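Long-range contacts in cellulose-binding protein (Saccharophagus degradans, PDB 2YHG), which probably binds cellulose as a whole protein, while the portion here, a nucleoside hydrolase-like domain followed by a C-terminal beta domain, may hydrolyse glycosidic bonds: residues P41-S46 / E242-A247; S209-Q214 / R237-E242; P336-D341 / R430-N435; Y374-Y379 / I412-T417. All blocks are in the same frame, centred on the assembly; numbering follows the deposited sequence.

Contact 1 (P41-S46 / E242-A247). With CA (calcium ion), chain B.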
loop_
_atom_site.group_PDB
_atom_site.type_symbol
_atom_site.label_atom_id
_atom_site.label_comp_id
_atom_site.label_asym_id
_atom_site.label_seq_id
_atom_site.Cartn_x
_atom_site.Cartn_y
_atom_site.Cartn_z
ATOM N N PRO A 41 13.744 13.764 4.029
ATOM C CA PRO A 41 13.680 13.495 2.594
ATOM C C PRO A 41 12.899 12.230 2.235
ATOM O O PRO A 41 12.530 12.080 1.078
ATOM C CB PRO A 41 15.157 13.382 2.178
ATOM C CG PRO A 41 15.877 13.101 3.446
ATOM C CD PRO A 41 15.137 13.852 4.513
ATOM N N ASP A 42 12.712 11.312 3.161
ATOM C CA ASP A 42 12.022 10.097 2.831
ATOM C C ASP A 42 10.640 10.315 2.249
ATOM O O ASP A 42 10.239 9.556 1.352
ATOM C CB ASP A 42 12.132 9.012 3.875
ATOM C CG ASP A 42 11.417 9.231 5.128
ATOM O OD1 ASP A 42 10.785 10.260 5.349
ATOM O OD2 ASP A 42 11.461 8.209 5.929
ATOM N N ASP A 43 9.902 11.331 2.661
ATOM C CA ASP A 43 8.579 11.546 2.071
ATOM C C ASP A 43 8.703 11.845 0.572
ATOM O O ASP A 43 7.826 11.474 -0.210
ATOM C CB ASP A 43 7.827 12.668 2.765
ATOM C CG ASP A 43 7.410 12.318 4.192
ATOM O OD1 ASP A 43 8.317 12.184 5.049
ATOM O OD2 ASP A 43 6.220 12.076 4.464
ATOM N N GLU A 44 9.725 12.633 0.200
ATOM C CA GLU A 44 9.959 12.906 -1.205
ATOM C C GLU A 44 10.258 11.636 -1.981
ATOM O O GLU A 44 9.721 11.408 -3.079
ATOM C CB GLU A 44 11.080 13.913 -1.341
ATOM C CG GLU A 44 10.788 15.270 -0.748
ATOM C CD GLU A 44 12.073 16.000 -0.437
ATOM O OE1 GLU A 44 12.816 16.328 -1.384
ATOM O OE2 GLU A 44 12.373 16.197 0.754
ATOM N N GLN A 45 11.149 10.820 -1.438
ATOM C CA GLN A 45 11.474 9.545 -2.021
ATOM C C GLN A 45 10.216 8.709 -2.251
ATOM O O GLN A 45 10.022 8.118 -3.318
ATOM C CB GLN A 45 12.400 8.773 -1.092
ATOM C CG GLN A 45 13.766 9.401 -0.815
ATOM C CD GLN A 45 14.560 8.586 0.184
ATOM O OE1 GLN A 45 13.995 7.916 1.060
ATOM N NE2 GLN A 45 15.900 8.581 0.048
ATOM N N SER A 46 9.403 8.595 -1.213
ATOM C CA SER A 46 8.202 7.789 -1.276
ATOM C C SER A 46 7.251 8.286 -2.349
ATOM O O SER A 46 6.648 7.466 -3.049
ATOM C CB SER A 46 7.511 7.793 0.092
ATOM O OG SER A 46 8.284 7.087 1.072
ATOM N N GLU A 242 12.677 5.912 2.628
ATOM C CA GLU A 242 11.272 5.574 2.342
ATOM C C GLU A 242 10.605 4.847 3.524
ATOM O O GLU A 242 9.858 3.884 3.340
ATOM C CB GLU A 242 11.163 4.730 1.064
ATOM C CG GLU A 242 11.472 5.543 -0.161
ATOM C CD GLU A 242 11.171 4.820 -1.422
ATOM O OE1 GLU A 242 9.991 4.384 -1.591
ATOM O OE2 GLU A 242 12.092 4.583 -2.266
ATOM N N GLY A 243 10.689 5.403 4.729
ATOM C CA GLY A 243 9.997 4.808 5.853
ATOM C C GLY A 243 8.479 4.740 5.680
ATOM O O GLY A 243 7.844 3.868 6.271
ATOM N N ASP A 244 7.914 5.659 4.889
ATOM C CA ASP A 244 6.473 5.714 4.706
ATOM C C ASP A 244 5.974 4.850 3.560
ATOM O O ASP A 244 4.762 4.668 3.414
ATOM C CB ASP A 244 6.048 7.133 4.458
ATOM C CG ASP A 244 6.421 8.042 5.587
ATOM O OD1 ASP A 244 6.094 7.652 6.725
ATOM O OD2 ASP A 244 7.070 9.088 5.373
ATOM N N THR A 245 6.860 4.333 2.729
ATOM C CA THR A 245 6.437 3.610 1.521
ATOM C C THR A 245 5.556 2.381 1.766
ATOM O O THR A 245 4.687 2.141 0.937
ATOM C CB THR A 245 7.669 3.329 0.659
ATOM O OG1 THR A 245 8.017 4.589 0.082
ATOM C CG2 THR A 245 7.466 2.259 -0.387
ATOM N N PRO A 246 5.678 1.681 2.892
ATOM C CA PRO A 246 4.727 0.575 3.139
ATOM C C PRO A 246 3.260 1.018 3.067
ATOM O O PRO A 246 2.389 0.173 2.779
ATOM C CB PRO A 246 5.147 0.048 4.485
ATOM C CG PRO A 246 6.650 0.285 4.463
ATOM C CD PRO A 246 6.768 1.678 3.887
ATOM N N ALA A 247 2.984 2.284 3.368
ATOM C CA ALA A 247 1.627 2.812 3.355
ATOM C C ALA A 247 0.995 2.860 1.968
ATOM O O ALA A 247 -0.230 3.028 1.878
ATOM C CB ALA A 247 1.602 4.180 4.001
HETATM CA CA CA B . 6.966 11.194 6.785
HETATM O O HOH W 1 9.334 10.489 7.509
HETATM O O HOH W 2 9.071 7.983 3.625
HETATM O O HOH W 3 7.598 12.023 9.042
#

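Contact 2 (S209-Q214 / R237-E242)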
loop_
_atom_site.group_PDB
_atom_site.type_symbol
_atom_site.label_atom_id
_atom_site.label_comp_id
_atom_site.label_asym_id
_atom_site.label_seq_id
_atom_site.Cartn_x
_atom_site.Cartn_y
_atom_site.Cartn_z
ATOM N N SER A 209 7.128 -1.773 11.772
ATOM C CA SER A 209 8.285 -2.545 11.336
ATOM C C SER A 209 8.604 -2.235 9.878
ATOM O O SER A 209 8.489 -3.101 8.981
ATOM C CB SER A 209 8.063 -4.046 11.546
ATOM O OG SER A 209 7.999 -4.396 12.918
ATOM N N VAL A 210 8.992 -0.991 9.646
ATOM C CA VAL A 210 9.047 -0.402 8.318
ATOM C C VAL A 210 10.479 -0.143 7.846
ATOM O O VAL A 210 10.679 0.561 6.853
ATOM C CB VAL A 210 8.203 0.897 8.231
ATOM C CG1 VAL A 210 6.736 0.555 8.457
ATOM C CG2 VAL A 210 8.721 1.964 9.204
ATOM N N TYR A 211 11.461 -0.739 8.513
ATOM C CA TYR A 211 12.860 -0.370 8.362
ATOM C C TYR A 211 13.769 -1.479 7.845
ATOM O O TYR A 211 14.979 -1.259 7.763
ATOM C CB TYR A 211 13.404 0.109 9.692
ATOM C CG TYR A 211 12.828 1.421 10.173
ATOM C CD1 TYR A 211 13.076 2.593 9.494
ATOM C CD2 TYR A 211 12.040 1.491 11.294
ATOM C CE1 TYR A 211 12.554 3.818 9.951
ATOM C CE2 TYR A 211 11.586 2.703 11.789
ATOM C CZ TYR A 211 11.866 3.863 11.120
ATOM O OH TYR A 211 11.495 5.081 11.659
ATOM N N SER A 212 13.245 -2.658 7.533
ATOM C CA SER A 212 14.105 -3.819 7.246
ATOM C C SER A 212 14.162 -4.225 5.781
ATOM O O SER A 212 14.924 -5.107 5.435
ATOM C CB SER A 212 13.646 -5.025 8.051
ATOM O OG SER A 212 13.740 -4.763 9.422
ATOM N N TRP A 213 13.429 -3.553 4.916
ATOM C CA TRP A 213 13.265 -3.957 3.514
ATOM C C TRP A 213 14.060 -3.118 2.533
ATOM O O TRP A 213 14.156 -3.493 1.353
ATOM C CB TRP A 213 11.764 -3.880 3.157
ATOM C CG TRP A 213 11.218 -2.502 3.227
ATOM C CD1 TRP A 213 10.734 -1.883 4.337
ATOM C CD2 TRP A 213 11.192 -1.529 2.179
ATOM N NE1 TRP A 213 10.427 -0.583 4.059
ATOM C CE2 TRP A 213 10.705 -0.330 2.741
ATOM C CE3 TRP A 213 11.504 -1.554 0.817
ATOM C CZ2 TRP A 213 10.613 0.860 2.014
ATOM C CZ3 TRP A 213 11.394 -0.379 0.088
ATOM C CH2 TRP A 213 10.952 0.803 0.682
ATOM N N GLN A 214 14.596 -1.985 2.990
ATOM C CA GLN A 214 15.061 -0.925 2.116
ATOM C C GLN A 214 16.274 -1.326 1.274
ATOM O O GLN A 214 17.097 -2.138 1.684
ATOM C CB GLN A 214 15.478 0.300 2.933
ATOM C CG GLN A 214 14.312 1.161 3.388
ATOM C CD GLN A 214 13.550 0.711 4.600
ATOM O OE1 GLN A 214 13.694 -0.433 5.096
ATOM N NE2 GLN A 214 12.716 1.602 5.104
ATOM N N ARG A 237 18.901 9.535 1.198
ATOM C CA ARG A 237 18.563 9.215 2.568
ATOM C C ARG A 237 19.271 10.115 3.576
ATOM O O ARG A 237 20.450 10.392 3.452
ATOM C CB ARG A 237 19.012 7.773 2.810
ATOM C CG ARG A 237 18.730 7.236 4.178
ATOM C CD ARG A 237 19.273 5.847 4.315
ATOM N NE ARG A 237 20.717 5.757 4.106
ATOM C CZ ARG A 237 21.618 6.186 4.978
ATOM N NH1 ARG A 237 21.261 6.503 6.229
ATOM N NH2 ARG A 237 22.896 6.202 4.646
ATOM N N ARG A 238 18.519 10.591 4.566
ATOM C CA ARG A 238 19.045 11.300 5.741
ATOM C C ARG A 238 19.182 10.357 6.929
ATOM O O ARG A 238 20.223 10.342 7.619
ATOM C CB ARG A 238 18.123 12.462 6.142
ATOM C CG ARG A 238 18.657 13.301 7.307
ATOM C CD ARG A 238 17.733 14.414 7.686
ATOM N NE ARG A 238 17.543 15.401 6.632
ATOM C CZ ARG A 238 16.674 16.413 6.675
ATOM N NH1 ARG A 238 15.915 16.556 7.730
ATOM N NH2 ARG A 238 16.511 17.200 5.638
ATOM N N TYR A 239 18.116 9.605 7.210
ATOM C CA TYR A 239 18.035 8.646 8.291
ATOM C C TYR A 239 17.704 7.286 7.709
ATOM O O TYR A 239 18.600 6.484 7.481
ATOM C CB TYR A 239 17.027 9.094 9.332
ATOM C CG TYR A 239 16.921 8.193 10.481
ATOM C CD1 TYR A 239 17.980 8.016 11.357
ATOM C CD2 TYR A 239 15.733 7.537 10.739
ATOM C CE1 TYR A 239 17.860 7.175 12.471
ATOM C CE2 TYR A 239 15.593 6.724 11.853
ATOM C CZ TYR A 239 16.678 6.496 12.673
ATOM O OH TYR A 239 16.525 5.692 13.782
ATOM N N ALA A 240 16.438 7.047 7.376
ATOM C CA ALA A 240 15.994 5.838 6.693
ATOM C C ALA A 240 15.464 6.187 5.318
ATOM O O ALA A 240 14.868 7.265 5.117
ATOM C CB ALA A 240 14.892 5.114 7.489
ATOM N N THR A 241 15.598 5.261 4.382
ATOM C CA THR A 241 15.028 5.409 3.062
ATOM C C THR A 241 13.540 5.029 3.119
ATOM O O THR A 241 13.186 3.971 3.629
ATOM C CB THR A 241 15.764 4.551 2.061
ATOM O OG1 THR A 241 17.030 5.178 1.858
ATOM C CG2 THR A 241 15.075 4.411 0.746
ATOM N N GLU A 242 12.677 5.912 2.628
ATOM C CA GLU A 242 11.272 5.574 2.342
ATOM C C GLU A 242 10.605 4.847 3.524
ATOM O O GLU A 242 9.858 3.884 3.340
ATOM C CB GLU A 242 11.163 4.730 1.064
ATOM C CG GLU A 242 11.472 5.543 -0.161
ATOM C CD GLU A 242 11.171 4.820 -1.422
ATOM O OE1 GLU A 242 9.991 4.384 -1.591
ATOM O OE2 GLU A 242 12.092 4.583 -2.266
#

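Contact 3 (P336-D341 / R430-N435)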
loop_
_atom_site.group_PDB
_atom_site.type_symbol
_atom_site.label_atom_id
_atom_site.label_comp_id
_atom_site.label_asym_id
_atom_site.label_seq_id
_atom_site.Cartn_x
_atom_site.Cartn_y
_atom_site.Cartn_z
ATOM N N PRO A 336 -0.351 -13.079 -14.511
ATOM C CA PRO A 336 -0.759 -14.406 -14.051
ATOM C C PRO A 336 -2.149 -14.783 -14.517
ATOM O O PRO A 336 -3.060 -13.958 -14.541
ATOM C CB PRO A 336 -0.806 -14.288 -12.528
ATOM C CG PRO A 336 -0.211 -13.056 -12.208
ATOM C CD PRO A 336 -0.228 -12.137 -13.393
ATOM N N VAL A 337 -2.326 -16.072 -14.772
ATOM C CA VAL A 337 -3.633 -16.695 -14.955
ATOM C C VAL A 337 -3.622 -17.991 -14.168
ATOM O O VAL A 337 -2.612 -18.681 -14.205
ATOM C CB VAL A 337 -3.892 -16.970 -16.460
ATOM C CG1 VAL A 337 -5.193 -17.743 -16.643
ATOM C CG2 VAL A 337 -3.889 -15.649 -17.251
ATOM N N VAL A 338 -4.685 -18.276 -13.416
ATOM C CA VAL A 338 -4.811 -19.530 -12.690
ATOM C C VAL A 338 -6.167 -20.136 -13.037
ATOM O O VAL A 338 -7.185 -19.515 -12.874
ATOM C CB VAL A 338 -4.679 -19.328 -11.180
ATOM C CG1 VAL A 338 -4.915 -20.644 -10.449
ATOM C CG2 VAL A 338 -3.302 -18.762 -10.843
ATOM N N ASN A 339 -6.136 -21.369 -13.530
ATOM C CA ASN A 339 -7.327 -22.101 -13.909
ATOM C C ASN A 339 -8.219 -21.250 -14.816
ATOM O O ASN A 339 -9.418 -21.163 -14.604
ATOM C CB ASN A 339 -8.068 -22.624 -12.687
ATOM C CG ASN A 339 -7.299 -23.728 -11.981
ATOM O OD1 ASN A 339 -6.278 -24.199 -12.460
ATOM N ND2 ASN A 339 -7.770 -24.132 -10.809
ATOM N N ASN A 340 -7.582 -20.596 -15.787
ATOM C CA ASN A 340 -8.256 -19.734 -16.779
ATOM C C ASN A 340 -8.938 -18.512 -16.183
ATOM O O ASN A 340 -9.744 -17.867 -16.841
ATOM C CB ASN A 340 -9.263 -20.530 -17.607
ATOM C CG ASN A 340 -8.613 -21.672 -18.366
ATOM O OD1 ASN A 340 -7.492 -21.552 -18.877
ATOM N ND2 ASN A 340 -9.294 -22.805 -18.404
ATOM N N ASP A 341 -8.540 -18.124 -14.979
ATOM C CA ASP A 341 -9.060 -16.944 -14.325
ATOM C C ASP A 341 -7.955 -15.887 -14.351
ATOM O O ASP A 341 -6.883 -16.077 -13.764
ATOM C CB ASP A 341 -9.465 -17.290 -12.895
ATOM C CG ASP A 341 -10.082 -16.126 -12.146
ATOM O OD1 ASP A 341 -9.655 -14.985 -12.376
ATOM O OD2 ASP A 341 -10.878 -16.373 -11.207
ATOM N N ARG A 430 -0.570 -14.377 -7.693
ATOM C CA ARG A 430 -1.970 -14.717 -7.501
ATOM C C ARG A 430 -2.122 -15.562 -6.247
ATOM O O ARG A 430 -1.618 -16.679 -6.192
ATOM C CB ARG A 430 -2.568 -15.474 -8.683
ATOM C CG ARG A 430 -4.031 -15.867 -8.458
ATOM C CD ARG A 430 -4.955 -14.656 -8.565
ATOM N NE ARG A 430 -4.880 -14.076 -9.912
ATOM C CZ ARG A 430 -5.352 -14.662 -11.016
ATOM N NH1 ARG A 430 -6.191 -15.677 -10.936
ATOM N NH2 ARG A 430 -5.073 -14.177 -12.215
ATOM N N ARG A 431 -2.823 -15.046 -5.253
ATOM C CA ARG A 431 -3.224 -15.807 -4.108
ATOM C C ARG A 431 -4.525 -16.522 -4.370
ATOM O O ARG A 431 -5.472 -15.946 -4.874
ATOM C CB ARG A 431 -3.358 -14.902 -2.871
ATOM C CG ARG A 431 -3.583 -15.704 -1.582
ATOM C CD ARG A 431 -3.881 -14.816 -0.383
ATOM N NE ARG A 431 -2.801 -13.859 -0.178
ATOM C CZ ARG A 431 -2.155 -13.598 0.954
ATOM N NH1 ARG A 431 -2.375 -14.265 2.062
ATOM N NH2 ARG A 431 -1.279 -12.613 0.939
ATOM N N VAL A 432 -4.547 -17.800 -4.002
ATOM C CA VAL A 432 -5.725 -18.641 -4.016
ATOM C C VAL A 432 -6.071 -18.973 -2.573
ATOM O O VAL A 432 -5.307 -19.653 -1.883
ATOM C CB VAL A 432 -5.510 -19.920 -4.825
ATOM C CG1 VAL A 432 -6.820 -20.684 -4.929
ATOM C CG2 VAL A 432 -4.992 -19.589 -6.228
ATOM N N VAL A 433 -7.190 -18.457 -2.095
ATOM C CA VAL A 433 -7.681 -18.736 -0.751
ATOM C C VAL A 433 -8.689 -19.861 -0.876
ATOM O O VAL A 433 -9.737 -19.722 -1.524
ATOM C CB VAL A 433 -8.329 -17.490 -0.122
ATOM C CG1 VAL A 433 -9.011 -17.858 1.186
ATOM C CG2 VAL A 433 -7.280 -16.404 0.083
ATOM N N ILE A 434 -8.396 -20.992 -0.246
ATOM C CA ILE A 434 -9.227 -22.182 -0.301
ATOM C C ILE A 434 -9.922 -22.341 1.044
ATOM O O ILE A 434 -9.282 -22.585 2.059
ATOM C CB ILE A 434 -8.417 -23.438 -0.647
ATOM C CG1 ILE A 434 -7.614 -23.222 -1.947
ATOM C CG2 ILE A 434 -9.354 -24.623 -0.759
ATOM C CD1 ILE A 434 -6.667 -24.370 -2.337
ATOM N N ASN A 435 -11.233 -22.137 1.044
ATOM C CA ASN A 435 -12.073 -22.340 2.205
ATOM C C ASN A 435 -12.453 -23.819 2.246
ATOM O O ASN A 435 -13.023 -24.325 1.286
ATOM C CB ASN A 435 -13.344 -21.490 2.085
ATOM C CG ASN A 435 -13.039 -20.017 1.986
ATOM O OD1 ASN A 435 -13.290 -19.380 0.964
ATOM N ND2 ASN A 435 -12.319 -19.519 2.962
#

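Contact 4 (Y374-Y379 / I412-T417). With EDO (1,2-ethanediol), chain K.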
loop_
_atom_site.group_PDB
_atom_site.type_symbol
_atom_site.label_atom_id
_atom_site.label_comp_id
_atom_site.label_asym_id
_atom_site.label_seq_id
_atom_site.Cartn_x
_atom_site.Cartn_y
_atom_site.Cartn_z
ATOM N N TYR A 374 7.611 -20.363 -12.294
ATOM C CA TYR A 374 6.435 -20.512 -11.496
ATOM C C TYR A 374 6.871 -21.046 -10.157
ATOM O O TYR A 374 7.601 -22.041 -10.092
ATOM C CB TYR A 374 5.473 -21.509 -12.163
ATOM C CG TYR A 374 5.095 -21.161 -13.574
ATOM C CD1 TYR A 374 5.907 -21.525 -14.638
ATOM C CD2 TYR A 374 3.899 -20.526 -13.864
ATOM C CE1 TYR A 374 5.566 -21.172 -15.953
ATOM C CE2 TYR A 374 3.565 -20.187 -15.148
ATOM C CZ TYR A 374 4.386 -20.490 -16.193
ATOM O OH TYR A 374 3.969 -20.209 -17.483
ATOM N N SER A 375 6.356 -20.442 -9.076
ATOM C CA SER A 375 6.626 -20.936 -7.742
ATOM C C SER A 375 5.355 -20.886 -6.887
ATOM O O SER A 375 4.833 -19.804 -6.627
ATOM C CB SER A 375 7.721 -20.103 -7.106
ATOM O OG SER A 375 8.082 -20.609 -5.839
ATOM N N TRP A 376 4.907 -22.052 -6.420
ATOM C CA TRP A 376 3.725 -22.161 -5.585
ATOM C C TRP A 376 4.137 -22.361 -4.149
ATOM O O TRP A 376 4.978 -23.230 -3.876
ATOM C CB TRP A 376 2.866 -23.341 -6.030
ATOM C CG TRP A 376 2.367 -23.217 -7.434
ATOM C CD1 TRP A 376 2.958 -23.715 -8.572
ATOM C CD2 TRP A 376 1.127 -22.658 -7.837
ATOM N NE1 TRP A 376 2.155 -23.506 -9.635
ATOM C CE2 TRP A 376 1.027 -22.851 -9.225
ATOM C CE3 TRP A 376 0.108 -21.984 -7.166
ATOM C CZ2 TRP A 376 -0.071 -22.427 -9.949
ATOM C CZ3 TRP A 376 -0.982 -21.560 -7.884
ATOM C CH2 TRP A 376 -1.067 -21.774 -9.262
ATOM N N SER A 377 3.500 -21.649 -3.225
ATOM C CA SER A 377 3.822 -21.775 -1.831
ATOM C C SER A 377 2.583 -21.752 -0.956
ATOM O O SER A 377 1.539 -21.223 -1.333
ATOM C CB SER A 377 4.787 -20.655 -1.406
ATOM O OG SER A 377 4.178 -19.404 -1.586
ATOM N N HIS A 378 2.675 -22.392 0.202
ATOM C CA HIS A 378 1.653 -22.304 1.231
ATOM C C HIS A 378 1.952 -21.137 2.158
ATOM O O HIS A 378 2.971 -21.149 2.883
ATOM C CB HIS A 378 1.621 -23.605 2.051
ATOM C CG HIS A 378 0.643 -23.538 3.168
ATOM N ND1 HIS A 378 0.852 -24.145 4.384
ATOM C CD2 HIS A 378 -0.556 -22.910 3.264
ATOM C CE1 HIS A 378 -0.143 -23.836 5.193
ATOM N NE2 HIS A 378 -1.010 -23.073 4.544
ATOM N N TYR A 379 1.096 -20.129 2.152
ATOM C CA TYR A 379 1.312 -18.931 3.001
ATOM C C TYR A 379 0.648 -19.167 4.341
ATOM O O TYR A 379 -0.368 -18.579 4.719
ATOM C CB TYR A 379 0.758 -17.710 2.269
ATOM C CG TYR A 379 1.308 -16.378 2.754
ATOM C CD1 TYR A 379 2.051 -16.248 3.920
ATOM C CD2 TYR A 379 1.091 -15.246 2.024
ATOM C CE1 TYR A 379 2.558 -15.035 4.313
ATOM C CE2 TYR A 379 1.609 -14.030 2.388
ATOM C CZ TYR A 379 2.333 -13.918 3.550
ATOM O OH TYR A 379 2.815 -12.680 3.904
ATOM N N ILE A 412 -6.965 -22.093 3.689
ATOM C CA ILE A 412 -5.605 -22.409 3.279
ATOM C C ILE A 412 -5.254 -21.424 2.167
ATOM O O ILE A 412 -5.976 -21.343 1.163
ATOM C CB ILE A 412 -5.497 -23.851 2.779
ATOM C CG1 ILE A 412 -5.675 -24.840 3.938
ATOM C CG2 ILE A 412 -4.184 -24.104 2.055
ATOM C CD1 ILE A 412 -5.845 -26.291 3.532
ATOM N N HIS A 413 -4.189 -20.665 2.352
ATOM C CA HIS A 413 -3.755 -19.688 1.364
ATOM C C HIS A 413 -2.590 -20.242 0.575
ATOM O O HIS A 413 -1.524 -20.565 1.135
ATOM C CB HIS A 413 -3.353 -18.373 2.034
ATOM C CG HIS A 413 -4.486 -17.614 2.622
ATOM N ND1 HIS A 413 -4.426 -16.253 2.825
ATOM C CD2 HIS A 413 -5.682 -18.033 3.102
ATOM C CE1 HIS A 413 -5.552 -15.885 3.420
ATOM N NE2 HIS A 413 -6.330 -16.945 3.609
ATOM N N ILE A 414 -2.776 -20.350 -0.740
ATOM C CA ILE A 414 -1.757 -20.801 -1.664
ATOM C C ILE A 414 -1.364 -19.644 -2.540
ATOM O O ILE A 414 -2.233 -18.995 -3.112
ATOM C CB ILE A 414 -2.255 -21.978 -2.512
ATOM C CG1 ILE A 414 -2.785 -23.126 -1.637
ATOM C CG2 ILE A 414 -1.166 -22.418 -3.467
ATOM C CD1 ILE A 414 -1.743 -23.774 -0.743
ATOM N N LEU A 415 -0.078 -19.349 -2.648
ATOM C CA LEU A 415 0.400 -18.258 -3.460
ATOM C C LEU A 415 1.169 -18.716 -4.681
ATOM O O LEU A 415 2.148 -19.466 -4.567
ATOM C CB LEU A 415 1.290 -17.345 -2.631
ATOM C CG LEU A 415 1.804 -16.106 -3.346
ATOM C CD1 LEU A 415 0.669 -15.184 -3.779
ATOM C CD2 LEU A 415 2.835 -15.360 -2.468
ATOM N N LEU A 416 0.757 -18.236 -5.852
ATOM C CA LEU A 416 1.590 -18.308 -7.048
ATOM C C LEU A 416 2.450 -17.050 -7.086
ATOM O O LEU A 416 1.931 -15.933 -7.083
ATOM C CB LEU A 416 0.733 -18.325 -8.306
ATOM C CG LEU A 416 1.515 -18.221 -9.618
ATOM C CD1 LEU A 416 2.399 -19.430 -9.855
ATOM C CD2 LEU A 416 0.546 -17.936 -10.779
ATOM N N THR A 417 3.762 -17.228 -7.169
ATOM C CA THR A 417 4.680 -16.178 -7.540
ATOM C C THR A 417 5.231 -16.495 -8.927
ATOM O O THR A 417 5.799 -17.562 -9.152
ATOM C CB THR A 417 5.840 -16.057 -6.522
ATOM O OG1 THR A 417 5.313 -15.766 -5.238
ATOM C CG2 THR A 417 6.796 -14.929 -6.912
HETATM C C1 EDO K . 5.443 -16.623 -0.190
HETATM O O1 EDO K . 6.704 -16.928 0.417
HETATM C C2 EDO K . 4.264 -16.810 0.752
HETATM O O2 EDO K . 4.119 -18.187 1.068
HETATM O O HOH W 4 4.806 -18.270 -4.009
#

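Contact 1 (P41-S46 / E242-A247)
Asp43 and Asp244 meet at a calcium ion, Asp43 with both carboxylate oxygens (OD1 2.4 Å and OD2 2.6 Å from the metal), Asp244 with OD2 alone, at 2.5 Å. Asp43 OD2 and Asp244 OD2 lie only 3.2 Å apart; the metal's charge probably offsets the repulsion expected there. Asp36, the carbonyl of Trp151 and two waters complete the shell, and Thr35 hydrogen-bonds Asp43 OD2.

One of those waters also donates to Asp42 OD1, making Asp42 second-shell. Its OD2 accepts from Gly243 N at 3.1 Å, from above the carboxylate plane; chi1 of 70° sets CG between the backbone N and the carbonyl carbon, which brings OD2 to that amide. Gln45 OE1 takes the N-H of Glu242 at 2.9 Å, almost in line with its C=O. Ser46 OG and Thr245 OG1, on side chains small enough to meet in a buried spot, are 2.7 Å apart, and a water joins Ser46 OG to Asp244 N and OD2. Thr245 OG1 donates to Glu242 OE1, which also pairs with Arg49. An aspartate cluster holding calcium at the C-terminal end of inner strand 30-35 resembles that of nucleoside hydrolases, consistent with this domain's family.

Contact 2 (S209-Q214 / R237-E242)
Tyr239 comes first: its ring edge, at CE2, lies 4.4 Å from Tyr211 OH, a loose contact at the exposed rim, while its carbonyl is held by Arg237 NH1. The methyl CB of Ala240 sits 3.6 Å from Tyr211 CE1, at the ring's edge; a short side chain fits where the two loops draw close. Val210 CG2 covers one face of that ring.

Thr241 contributes its carbonyl. Thr241 O lies in the plane of the Gln214 amide, 2.8 Å from NE2, which approaches nearly straight out from the carbonyl. The bend at chi2 (80°) folds the glutamine back, and its other N-H reaches Val210 O. At Glu242 the partner is Trp213, whose CZ2 edge is 3.4 Å from Glu242 O. Gln214 CD rests over a face of the indole.

The loop after strand 203-207 thus meets the one leading into helix 246-249, beside the calcium-site turn of the nucleoside hydrolase-like domain. A primary amide, with two N-H groups, satisfies one carbonyl from each loop, which probably fixes both the rotation of Gln214 and the loops' spacing.

Contact 3 (P336-D341 / R430-N435)
Arg430, Val338 and Pro336 bury the most surface in this contact, in which an arginine from strand 427-436 of the C-terminal beta domain reaches a loop closed by a type I' turn, Val338 to Asp341. Arg430 is modelled in two conformers; the contacts are those of one. Its CG points away from the backbone N (chi1 178°) and the chain then bends at chi2 and chi3, which brings the guanidinium's edge to the loop's carbonyl. Val338 CG2 packs 3.8 Å from Arg430 CG and lies over one face of the guanidinium. A branched residue suits this place, since its other methyl, CG1, faces Val432 CG2 at 4.4 Å. Pro336 CB lies 4.3 Å from Arg430 NH2.

Arginine fits because its long chain carries a planar head offering two N-H groups to one acceptor. Asp341 OD1 accepts from Asn343 N; its long pairing with Arg430 NH1, 3.8 Å, is electrostatic.

Asp341 O accepts three N-H groups: Val338 N, partner of the turn-closing Asp341 N to Val338 O bond, Arg430 NH1 at 2.9 Å and Arg430 NH2 at 3.0 Å, the last two end-on in the guanidinium plane.

Contact 4 (Y374-Y379 / I412-T417)
Trp376 presents one face of its indole to Leu416: methyl CD1 stands 3.9 Å from the centroid of the six-membered ring, 16° off the normal, a CH-pi contact, and Leu416 CB lies 3.7 Å from Trp376 CZ3. Leu416 lays its branch there because CG is anti to the backbone N (chi1 173°). Ile414 CG2 approaches the same ring obliquely at CE3, so the wide indole covers two aliphatic neighbours. The imidazole of His378 turns its edge, at CD2, to His413 O at 3.3 Å, and its NE2 is held by Asp383, a magnesium ligand. Tyr374 meets Leu416 CD1 at its ring edge, and C2 of a 1,2-ethanediol, probably from the crystallisation liquor, lies over a face of Tyr379.

The strands that carry these groups pair antiparallel. Ser375 with Thr417 and Ser377 with Leu415 are hydrogen-bonded pairs, the bond from Thr417 N to Ser375 O being 2.8 Å and almost straight; Tyr379 N to His413 O extends the ladder. Ser375, Ser377 and Thr417, all partly exposed, lie with Leu415 on the face away from Trp376: a water bridges Ser377 OG, Thr417 OG1 and Leu415 O, while Ser377 OG also bonds the diol.

Strand 372-378 is the outermost strand of a four-stranded mixed sheet, with strand 411-420 between it and strand 427-436; Trp376 and Ile414 pack on Leu359 of strand 356-360 and on strand 398-402.

The four contacts form two groups in separate parts of the chain. Contacts 1 and 2 come first, in the nucleoside hydrolase-like domain, with centres 8 Å apart; contact 2 lies within the span closed by contact 1, its second segment running into 242-247 at the shared Glu242. Contacts 3 and 4 follow in the C-terminal beta region, centres 10 Å apart. They meet through strands 411-420 and 427-436, neighbours in one mixed sheet, and contact 4 lies in sequence between the two segments of contact 3. Between the groups, centres are about 28 to 33 Å apart and the contacts do not touch, consistent with two distinct parts, each with its own calcium site, that meet at an interface.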